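Precorrin-6Y C5,15-methyltransferase (Decarboxylating) (Geobacter metallireducens, PDB 3E05) probably methylates precorrin-6Y at C5 and C15 with S-adenosylmethionine, with decarboxylation, on the adenosylcobalamin pathway, this chain being the C-terminal domain of the enzyme. Local coordinates at residues I9-D12 with D13-A17. Sequence-based numbering, arbitrary orientation.
Sequences IGID and DDEFA
Ile-11 lays its branched side chain against the far end of the Phe-16 ring, CG2 approaching CE2 at 3.7 Å and CB lying 3.9 Å from CZ. The two side chains cross at about a right angle, and the methyl meets the ring obliquely. With CG2 of Ile-11 anti to the backbone N (chi1 -58° for CG1), that methyl also reaches CB of Glu-15, at 3.9 Å. The carbonyl O of Asp-12 sits 3.5 Å from CD2 of the same ring, again obliquely. That oxygen accepts the backbone N-H of Glu-15 at 3.0 Å, a fairly straight bond (159°) whose donor stands well above the carbonyl plane. Phe-16 N then bonds back to Asp-13 O, and the two overlapping turns make the short 3-10 segment 13-15. In the Asp-12 conformer described here, one of two, CG anti to the backbone N (chi1 -168°) brings OD2 to within 3.1 Å of Asp-14 N, an Asx turn in which the N-H comes from above the carboxylate plane; for the other conformer the turn is uncertain. In the same conformer OD1 accepts from a water that also takes the Asp-13 N-H. All this lies in the N-terminal loop ahead of helix 26-35, at the flank of a Rossmann-like methyltransferase domain with strand order 3-2-1-4-5-7-6. Arg-29 of that helix binds both Ile-11 O and the Asp-13 carboxylate, while Glu-15 turns its own carboxylate to Lys-86. The Phe-16 ring also packs on Phe-87 and on Ile-56 of helix 53-61. Replacing Phe-16 with an alanine would probably strip the ring from beside CB and CG2 of Ile-11 and open a gap towards Ile-56. Glu-57 of helix 53-61 accepts the Ile-11 N-H, and, earlier in the sequence, Ile-9 packs on Ile-9 of a second subunit.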
# COMPACT_ATOMS: atom_id res chain seq x y z
N ILE D 9 -8.58 23.33 2.18
CA ILE D 9 -7.60 22.31 1.81
C ILE D 9 -8.25 21.37 0.78
O ILE D 9 -9.48 21.27 0.69
CB ILE D 9 -7.02 21.51 3.03
CG1 ILE D 9 -8.08 20.62 3.69
CG2 ILE D 9 -6.31 22.45 4.05
CD1 ILE D 9 -7.53 19.64 4.71
N GLY D 10 -7.41 20.70 -0.00
CA GLY D 10 -7.90 19.82 -1.05
C GLY D 10 -8.05 20.46 -2.40
O GLY D 10 -8.89 20.02 -3.20
N ILE D 11 -7.24 21.49 -2.67
CA ILE D 11 -7.16 22.09 -4.01
C ILE D 11 -6.60 21.04 -4.96
O ILE D 11 -5.62 20.37 -4.64
CB ILE D 11 -6.27 23.37 -4.02
CG1 ILE D 11 -6.80 24.42 -3.03
CG2 ILE D 11 -6.21 23.98 -5.42
CD1 ILE D 11 -5.77 25.46 -2.59
N ASP D 12 -7.25 20.85 -6.11
CA ASP D 12 -6.82 19.87 -7.10
C ASP D 12 -5.40 20.14 -7.56
O ASP D 12 -5.04 21.30 -7.79
CB ASP D 12 -7.77 19.86 -8.30
CG ASP D 12 -7.55 18.67 -9.21
OD1 ASP D 12 -8.01 17.56 -8.86
OD2 ASP D 12 -6.91 18.84 -10.27
N ASP D 13 -4.60 19.08 -7.70
CA ASP D 13 -3.21 19.19 -8.09
C ASP D 13 -3.03 19.98 -9.38
O ASP D 13 -2.12 20.82 -9.49
CB ASP D 13 -2.59 17.80 -8.27
CG ASP D 13 -2.36 17.06 -6.95
OD1 ASP D 13 -2.37 17.68 -5.87
OD2 ASP D 13 -2.14 15.83 -7.02
N ASP D 14 -3.94 19.75 -10.33
CA ASP D 14 -3.85 20.36 -11.66
C ASP D 14 -4.21 21.85 -11.71
O ASP D 14 -4.14 22.48 -12.76
CB ASP D 14 -4.66 19.53 -12.66
CG ASP D 14 -4.11 18.11 -12.82
OD1 ASP D 14 -2.90 17.89 -12.54
OD2 ASP D 14 -4.87 17.21 -13.22
N GLU D 15 -4.58 22.41 -10.55
CA GLU D 15 -4.84 23.84 -10.42
C GLU D 15 -3.57 24.61 -10.09
O GLU D 15 -3.58 25.84 -10.06
CB GLU D 15 -5.89 24.12 -9.34
CG GLU D 15 -7.29 23.62 -9.67
CD GLU D 15 -8.04 24.52 -10.64
OE1 GLU D 15 -7.62 25.68 -10.86
OE2 GLU D 15 -9.07 24.07 -11.16
N PHE D 16 -2.49 23.89 -9.82
CA PHE D 16 -1.21 24.52 -9.50
C PHE D 16 -0.32 24.53 -10.74
O PHE D 16 -0.28 23.55 -11.48
CB PHE D 16 -0.47 23.78 -8.38
CG PHE D 16 -1.17 23.83 -7.04
CD1 PHE D 16 -0.89 24.85 -6.14
CD2 PHE D 16 -2.08 22.85 -6.68
CE1 PHE D 16 -1.53 24.91 -4.89
CE2 PHE D 16 -2.71 22.89 -5.43
CZ PHE D 16 -2.44 23.93 -4.55
N ALA D 17 0.41 25.63 -10.91
CA ALA D 17 1.50 25.70 -11.87
C ALA D 17 2.64 24.90 -11.26
O ALA D 17 3.12 25.21 -10.16
CB ALA D 17 1.91 27.14 -12.12
O HOH W 1 -5.80 16.25 -7.02